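Local coordinates for Mlr6093 protein (Mesorhizobium loti, PDB 2QJ8) that probably acts as a zinc-dependent hydrolase of the aspartoacylase family, cleaving amide or ester bonds in a substrate that has not been established, at residues 172-182 / 249-259; 300-311 / 322-330. One frame throughout, in Å; residues are numbered along the deposited sequence. Where two conformers were deposited one is given.

Interaction 1. Residues 172-182 / 249-259; sequences KAFKLPVTLLW and GQTLETTSSDQ
The indole of Trp182 meets two side chains of 249-259, one over a face and one at an edge. The CG2 methyl of Thr254 lies over the five-membered ring, but Thr254 was modelled in two conformers and this methyl sits closer than carbons can, so its exact CH-pi geometry is doubtful. At the edge, somewhat tilted from the ring plane, Gln259 OE1 accepts from Trp182 NE1 at 3.2 Å, a bent bond (141° at the hydrogen). The amide is turned 66° from the indole, and NE1 approaches OE1 from above the carbonyl plane. A second bond, from Gln259 NE2 to Glu322, is likely to help hold the amide in this rotation. With CG of Trp182 anti to the backbone N (chi1 -177°), the indole extends past Thr254 toward Gln259. A leucine here would probably leave Gln259 OE1 without this N-H and the amide less firmly held.

On the same sheet face, the side chains of Val178 and Leu252 cross at about a right angle, CG1 of the valine 4.0 Å from CD1 of the leucine, while Leu180 CD1 lies 4.0 Å from Leu252 CB. On the face bearing Thr179 and Thr251, the extended chain of Lys172 passes across Thr251, its CE 3.6 Å from Thr251 OG1.

The backbones carry five hydrogen bonds. Thr179 uses both its polar atoms, N to Gln250 O (2.8 Å) and O to Leu252 N (3.0 Å), and Leu181 bonds likewise to Leu252 and Thr254. At the start of the pairing, Pro177 O accepts from Gln250 N and also from a water 2.6 Å away. One residue bonding to both neighbours of its opposite number is the signature of a parallel pair; here it joins strand 250-254 to strand 178-182, whose other edge pairs with 152-155 in the aspartoacylase-type catalytic domain.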
# COMPACT_ATOMS: atom_id res chain seq x y z
N LYS A 172 -3.43 19.78 18.20
CA LYS A 172 -3.43 20.91 17.27
C LYS A 172 -2.06 21.60 17.15
O LYS A 172 -1.72 22.07 16.06
CB LYS A 172 -4.50 21.95 17.68
CG LYS A 172 -5.93 21.49 17.41
CD LYS A 172 -6.95 22.51 17.94
CE LYS A 172 -8.39 22.09 17.63
NZ LYS A 172 -9.42 22.98 18.27
N ALA A 173 -1.32 21.64 18.26
CA ALA A 173 0.05 22.17 18.32
C ALA A 173 1.09 21.39 17.46
O ALA A 173 2.18 21.89 17.27
CB ALA A 173 0.55 22.27 19.79
N PHE A 174 0.75 20.19 16.97
CA PHE A 174 1.60 19.44 16.03
C PHE A 174 1.60 20.13 14.66
O PHE A 174 2.51 19.92 13.88
CB PHE A 174 1.14 17.99 15.83
CG PHE A 174 1.53 17.03 16.93
CD1 PHE A 174 1.11 17.22 18.23
CD2 PHE A 174 2.23 15.89 16.64
CE1 PHE A 174 1.43 16.32 19.23
CE2 PHE A 174 2.56 14.98 17.65
CZ PHE A 174 2.17 15.23 18.95
N LYS A 175 0.58 20.97 14.39
CA LYS A 175 0.42 21.67 13.14
C LYS A 175 0.38 20.75 11.90
O LYS A 175 0.93 21.09 10.86
CB LYS A 175 1.47 22.78 12.99
CG LYS A 175 1.62 23.64 14.23
CD LYS A 175 2.36 24.94 13.94
CE LYS A 175 2.74 25.68 15.22
NZ LYS A 175 1.67 25.67 16.29
N LEU A 176 -0.23 19.57 12.02
CA LEU A 176 -0.41 18.69 10.88
C LEU A 176 -1.55 19.26 10.00
O LEU A 176 -2.33 20.13 10.46
CB LEU A 176 -0.77 17.28 11.35
CG LEU A 176 0.36 16.50 12.01
CD1 LEU A 176 -0.20 15.25 12.76
CD2 LEU A 176 1.44 16.11 10.99
N PRO A 177 -1.61 18.86 8.71
CA PRO A 177 -2.67 19.28 7.80
C PRO A 177 -4.10 19.22 8.34
O PRO A 177 -4.87 20.16 8.12
CB PRO A 177 -2.51 18.32 6.63
CG PRO A 177 -1.07 18.12 6.56
CD PRO A 177 -0.57 18.09 7.98
N VAL A 178 -4.42 18.16 9.08
CA VAL A 178 -5.75 17.97 9.67
C VAL A 178 -5.73 17.47 11.10
O VAL A 178 -4.97 16.55 11.43
CB VAL A 178 -6.53 16.88 8.87
CG1 VAL A 178 -7.90 16.56 9.51
CG2 VAL A 178 -6.68 17.30 7.39
N THR A 179 -6.55 18.05 11.97
CA THR A 179 -6.83 17.43 13.27
C THR A 179 -8.28 17.00 13.09
O THR A 179 -9.13 17.83 12.83
CB THR A 179 -6.62 18.35 14.50
OG1 THR A 179 -5.26 18.79 14.54
CG2 THR A 179 -6.96 17.58 15.81
N LEU A 180 -8.58 15.71 13.22
CA LEU A 180 -9.94 15.24 12.98
C LEU A 180 -10.68 14.82 14.23
O LEU A 180 -10.23 13.91 14.90
CB LEU A 180 -9.94 14.06 12.00
CG LEU A 180 -11.29 13.49 11.52
CD1 LEU A 180 -12.13 14.47 10.71
CD2 LEU A 180 -11.04 12.22 10.73
N LEU A 181 -11.82 15.47 14.50
CA LEU A 181 -12.68 15.07 15.60
C LEU A 181 -13.56 13.94 15.06
O LEU A 181 -14.26 14.11 14.07
CB LEU A 181 -13.52 16.23 16.14
CG LEU A 181 -12.83 17.52 16.59
CD1 LEU A 181 -13.82 18.31 17.44
CD2 LEU A 181 -11.58 17.27 17.39
N TRP A 182 -13.50 12.78 15.69
CA TRP A 182 -14.25 11.63 15.22
C TRP A 182 -14.54 10.62 16.33
O TRP A 182 -13.63 10.02 16.88
CB TRP A 182 -13.45 10.96 14.08
CG TRP A 182 -14.13 9.77 13.43
CD1 TRP A 182 -15.46 9.44 13.46
CD2 TRP A 182 -13.52 8.83 12.52
NE1 TRP A 182 -15.70 8.32 12.72
CE2 TRP A 182 -14.53 7.92 12.12
CE3 TRP A 182 -12.23 8.65 12.04
CZ2 TRP A 182 -14.28 6.85 11.26
CZ3 TRP A 182 -11.98 7.58 11.18
CH2 TRP A 182 -13.00 6.69 10.81
N GLY A 249 -3.04 24.15 8.75
CA GLY A 249 -3.72 23.37 9.79
C GLY A 249 -5.24 23.56 9.78
O GLY A 249 -5.72 24.69 9.94
N GLN A 250 -5.99 22.47 9.60
CA GLN A 250 -7.46 22.51 9.60
C GLN A 250 -7.98 21.59 10.68
O GLN A 250 -7.44 20.51 10.88
CB GLN A 250 -8.06 22.00 8.28
CG GLN A 250 -7.74 22.77 7.03
CD GLN A 250 -8.51 22.23 5.83
OE1 GLN A 250 -7.95 21.56 4.96
NE2 GLN A 250 -9.81 22.47 5.81
N THR A 251 -9.03 22.03 11.36
CA THR A 251 -9.74 21.22 12.34
C THR A 251 -11.08 20.82 11.72
O THR A 251 -11.94 21.66 11.42
CB THR A 251 -9.91 21.95 13.67
OG1 THR A 251 -8.62 22.43 14.09
CG2 THR A 251 -10.45 20.96 14.74
N LEU A 252 -11.23 19.51 11.51
CA LEU A 252 -12.38 18.95 10.81
C LEU A 252 -13.05 17.92 11.71
O LEU A 252 -12.46 17.50 12.69
CB LEU A 252 -11.90 18.29 9.50
CG LEU A 252 -11.14 19.13 8.47
CD1 LEU A 252 -10.76 18.29 7.23
CD2 LEU A 252 -11.93 20.36 8.05
N GLU A 253 -14.30 17.59 11.39
CA GLU A 253 -15.03 16.54 12.11
C GLU A 253 -15.73 15.64 11.12
O GLU A 253 -16.13 16.09 10.04
CB GLU A 253 -16.04 17.07 13.15
CG GLU A 253 -17.19 17.80 12.61
CD GLU A 253 -18.08 18.39 13.70
OE1 GLU A 253 -17.97 17.99 14.88
OE2 GLU A 253 -18.89 19.25 13.35
N THR A 254 -15.88 14.38 11.52
CA THR A 254 -16.54 13.38 10.70
C THR A 254 -17.61 12.71 11.54
O THR A 254 -17.36 12.32 12.68
CB THR A 254 -15.58 12.34 10.07
OG1 THR A 254 -16.34 11.30 9.45
CG2 THR A 254 -14.70 11.71 11.07
N THR A 255 -18.82 12.65 10.97
CA THR A 255 -20.03 12.05 11.59
C THR A 255 -20.45 10.88 10.70
O THR A 255 -19.91 10.73 9.60
CB THR A 255 -21.21 13.07 11.77
OG1 THR A 255 -21.66 13.55 10.49
CG2 THR A 255 -20.77 14.25 12.65
N SER A 256 -21.41 10.07 11.16
CA SER A 256 -21.83 8.86 10.40
C SER A 256 -22.19 9.06 8.94
O SER A 256 -21.80 8.25 8.11
CB SER A 256 -22.93 8.09 11.13
OG SER A 256 -22.32 7.32 12.15
N SER A 257 -22.85 10.17 8.60
CA SER A 257 -23.18 10.45 7.19
C SER A 257 -21.93 10.72 6.26
O SER A 257 -22.06 10.69 5.03
CB SER A 257 -24.17 11.60 7.10
OG SER A 257 -23.63 12.78 7.63
N ASP A 258 -20.77 10.98 6.88
CA ASP A 258 -19.52 11.23 6.20
C ASP A 258 -18.70 9.96 5.96
O ASP A 258 -17.68 10.03 5.29
CB ASP A 258 -18.65 12.16 7.04
CG ASP A 258 -19.24 13.52 7.26
OD1 ASP A 258 -19.67 14.14 6.28
OD2 ASP A 258 -19.20 14.01 8.41
N GLN A 259 -19.12 8.84 6.55
CA GLN A 259 -18.43 7.56 6.41
C GLN A 259 -19.14 6.80 5.31
O GLN A 259 -20.17 6.18 5.55
CB GLN A 259 -18.46 6.79 7.72
CG GLN A 259 -17.72 7.49 8.86
CD GLN A 259 -18.06 6.90 10.20
OE1 GLN A 259 -18.34 7.62 11.15
NE2 GLN A 259 -18.09 5.57 10.28
O HOH W 1 -4.60 21.55 5.97

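Interaction 2. Residues 300-311 / 322-330; sequences IRAQSKSTVFAI and EVAILARPL
Phe309 and Ala310 both face Ile325, making a classic beta bulge in the antiparallel pairing of strand 306-311 with strand 322-329. Among the backbone bonds, Ile325 O is gripped twice, by Phe309 N at 2.9 Å and by Ala310 N at 3.0 Å, the latter on a carbonyl lone pair. Beyond the bulge Ile325 N donates to Ala310 O over 2.7 Å. Before it, Thr307 and Ala327 exchange two bonds; the extra residue at the bulge shifts the register by one while the strands stay joined.

Apolar contacts fill both faces. Phe309 lies alongside Ile325, pointing the same way, with its CD2 4.0 Å from Ile325 CG2 in one of two conformers; Leu180 also touches this ring. On the face of Val308 and Leu326, the leucine reaches back to the loop 302-305, where its CD2 meets Ala302 CB at 3.6 Å. Ile300, on strand 298-301, and Val323, on strand 322-329, meet tip to tip through CD1 and CG2.

The polar contacts gather at this loop. Ser306 OG, held between its backbone N and carbonyl carbon (chi1 42°), donates to Ser304 O, tying the loop to the strand's start. Arg328 NE forms a salt bridge with Asp258, and over one face of its guanidinium lies Ser304 OG, 3.0 Å from NE but too poorly angled for a hydrogen bond.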
# COMPACT_ATOMS: atom_id res chain seq x y z
N ILE A 300 -20.95 5.79 -5.64
CA ILE A 300 -20.96 6.03 -4.19
C ILE A 300 -20.77 7.55 -4.02
O ILE A 300 -19.69 8.09 -4.30
CB ILE A 300 -19.86 5.21 -3.45
CG1 ILE A 300 -19.99 3.70 -3.74
CG2 ILE A 300 -19.93 5.51 -1.93
CD1 ILE A 300 -18.89 2.87 -3.22
N ARG A 301 -21.83 8.24 -3.59
CA ARG A 301 -21.84 9.71 -3.52
C ARG A 301 -21.76 10.34 -2.12
O ARG A 301 -22.28 9.79 -1.14
CB ARG A 301 -23.10 10.22 -4.21
CG ARG A 301 -23.16 9.95 -5.70
CD ARG A 301 -24.53 10.26 -6.27
NE ARG A 301 -24.56 9.92 -7.69
CZ ARG A 301 -24.23 10.73 -8.70
NH1 ARG A 301 -23.83 11.98 -8.52
NH2 ARG A 301 -24.29 10.28 -9.95
N ALA A 302 -21.11 11.51 -2.06
CA ALA A 302 -21.01 12.32 -0.85
C ALA A 302 -22.42 12.82 -0.43
O ALA A 302 -23.22 13.26 -1.27
CB ALA A 302 -20.10 13.52 -1.08
N GLN A 303 -22.71 12.72 0.86
CA GLN A 303 -23.98 13.17 1.42
C GLN A 303 -23.98 14.65 1.80
O GLN A 303 -25.03 15.18 2.17
CB GLN A 303 -24.39 12.32 2.60
CG GLN A 303 -24.58 10.87 2.23
CD GLN A 303 -25.08 10.02 3.37
OE1 GLN A 303 -25.96 10.41 4.13
NE2 GLN A 303 -24.54 8.82 3.46
N SER A 304 -22.83 15.32 1.75
CA SER A 304 -22.74 16.74 2.04
C SER A 304 -21.44 17.29 1.50
O SER A 304 -20.52 16.54 1.15
CB SER A 304 -22.79 17.02 3.56
OG SER A 304 -21.54 16.78 4.17
N LYS A 305 -21.36 18.62 1.46
CA LYS A 305 -20.16 19.30 1.04
C LYS A 305 -19.15 18.99 2.12
O LYS A 305 -19.45 19.17 3.29
CB LYS A 305 -20.38 20.82 0.91
CG LYS A 305 -19.16 21.55 0.41
CD LYS A 305 -19.40 23.01 0.26
CE LYS A 305 -18.12 23.70 -0.20
NZ LYS A 305 -17.66 23.24 -1.54
N SER A 306 -18.00 18.46 1.74
CA SER A 306 -17.00 18.01 2.69
C SER A 306 -15.64 17.86 2.04
O SER A 306 -15.50 18.07 0.82
CB SER A 306 -17.47 16.67 3.29
OG SER A 306 -18.00 15.85 2.26
N THR A 307 -14.63 17.57 2.88
CA THR A 307 -13.25 17.32 2.43
C THR A 307 -12.97 15.85 2.53
O THR A 307 -13.45 15.19 3.43
CB THR A 307 -12.22 18.12 3.28
OG1 THR A 307 -12.51 19.52 3.14
CG2 THR A 307 -10.80 17.89 2.82
N VAL A 308 -12.20 15.32 1.59
CA VAL A 308 -11.78 13.92 1.65
C VAL A 308 -10.65 13.77 2.65
O VAL A 308 -9.57 14.29 2.43
CB VAL A 308 -11.33 13.34 0.30
CG1 VAL A 308 -10.90 11.86 0.48
CG2 VAL A 308 -12.47 13.46 -0.75
N PHE A 309 -10.93 13.09 3.75
CA PHE A 309 -9.94 12.85 4.77
C PHE A 309 -9.23 11.56 4.46
O PHE A 309 -8.02 11.52 4.53
CB PHE A 309 -10.57 12.80 6.17
CG PHE A 309 -9.63 12.24 7.22
CD1 PHE A 309 -8.63 13.03 7.75
CD2 PHE A 309 -9.72 10.90 7.63
CE1 PHE A 309 -7.77 12.53 8.69
CE2 PHE A 309 -8.82 10.39 8.56
CZ PHE A 309 -7.85 11.21 9.09
N ALA A 310 -9.98 10.51 4.11
CA ALA A 310 -9.41 9.23 3.78
C ALA A 310 -10.23 8.55 2.70
O ALA A 310 -11.45 8.74 2.64
CB ALA A 310 -9.33 8.34 5.04
N ILE A 311 -9.57 7.78 1.85
CA ILE A 311 -10.24 7.05 0.76
C ILE A 311 -9.44 5.79 0.44
O ILE A 311 -8.22 5.82 0.47
CB ILE A 311 -10.46 7.95 -0.48
CG1 ILE A 311 -11.43 7.24 -1.47
CG2 ILE A 311 -9.11 8.39 -1.11
CD1 ILE A 311 -11.92 8.07 -2.57
N GLU A 322 -16.45 0.33 4.65
CA GLU A 322 -16.17 1.75 4.58
C GLU A 322 -15.15 1.96 3.46
O GLU A 322 -14.14 1.28 3.40
CB GLU A 322 -15.64 2.31 5.92
CG GLU A 322 -16.67 2.32 7.09
CD GLU A 322 -16.16 3.07 8.36
OE1 GLU A 322 -14.92 3.24 8.56
OE2 GLU A 322 -17.03 3.47 9.17
N VAL A 323 -15.47 2.88 2.56
CA VAL A 323 -14.60 3.15 1.42
C VAL A 323 -14.05 4.55 1.38
O VAL A 323 -13.10 4.78 0.69
CB VAL A 323 -15.28 2.79 0.08
CG1 VAL A 323 -15.54 1.28 0.04
CG2 VAL A 323 -16.56 3.61 -0.14
N ALA A 324 -14.68 5.49 2.08
CA ALA A 324 -14.20 6.85 2.15
C ALA A 324 -14.63 7.50 3.47
O ALA A 324 -15.69 7.16 4.01
CB ALA A 324 -14.72 7.67 0.91
N ILE A 325 -13.77 8.38 3.99
CA ILE A 325 -14.08 9.15 5.19
C ILE A 325 -13.98 10.61 4.81
O ILE A 325 -12.91 11.11 4.46
CB ILE A 325 -13.16 8.85 6.36
CG1 ILE A 325 -13.26 7.36 6.72
CG2 ILE A 325 -13.56 9.70 7.57
CD1 ILE A 325 -12.29 6.96 7.72
N LEU A 326 -15.13 11.28 4.85
CA LEU A 326 -15.25 12.68 4.52
C LEU A 326 -15.31 13.41 5.86
O LEU A 326 -15.61 12.81 6.89
CB LEU A 326 -16.50 12.92 3.66
CG LEU A 326 -16.42 12.66 2.14
CD1 LEU A 326 -15.47 11.57 1.71
CD2 LEU A 326 -17.82 12.44 1.53
N ALA A 327 -14.94 14.68 5.86
CA ALA A 327 -14.95 15.50 7.06
C ALA A 327 -15.38 16.91 6.72
O ALA A 327 -15.21 17.37 5.58
CB ALA A 327 -13.57 15.49 7.71
N ARG A 328 -15.92 17.59 7.72
CA ARG A 328 -16.38 18.95 7.56
C ARG A 328 -15.75 19.83 8.59
O ARG A 328 -15.49 19.37 9.69
CB ARG A 328 -17.87 18.99 7.77
CG ARG A 328 -18.61 18.12 6.81
CD ARG A 328 -20.08 18.25 7.08
NE ARG A 328 -20.73 16.96 7.08
CZ ARG A 328 -22.01 16.76 7.41
NH1 ARG A 328 -22.81 17.78 7.75
NH2 ARG A 328 -22.49 15.52 7.37
N PRO A 329 -15.55 21.12 8.27
CA PRO A 329 -14.93 22.00 9.27
C PRO A 329 -15.81 22.18 10.52
O PRO A 329 -17.03 22.23 10.42
CB PRO A 329 -14.79 23.32 8.52
CG PRO A 329 -15.82 23.27 7.49
CD PRO A 329 -15.93 21.86 7.06
N LEU A 330 -15.16 22.22 11.68
CA LEU A 330 -15.82 22.38 12.96
C LEU A 330 -16.46 23.78 12.99
O LEU A 330 -15.92 24.72 12.40
CB LEU A 330 -14.77 22.16 14.07
CG LEU A 330 -15.14 22.06 15.55
CD1 LEU A 330 -16.04 20.88 15.81
CD2 LEU A 330 -13.88 21.95 16.40

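In the fold
Interactions 1 and 2 illustrate how one strand serves two neighbours: strand 250-261 is parallel to 178-182 on one edge and antiparallel to 322-329 on the other, which in turn carries 306-312. Their centres lie about 11 Å apart. The backbone joins them where Glu253 N meets Arg328 O at 2.7 Å, probably a hydrogen bond. Side chains add a second tie, a probable hydrogen bond of 2.6 Å from Gln259 NE2 to Glu322 OE2. Leu180 and Trp182 of interaction 1 also pack against Ala327 and Ile325 of interaction 2, giving the two a shared apolar layer. Neither contact contains a metal or ligand; what they join is the strand order 152-155, 178-182, 250-261, 322-329, 306-312.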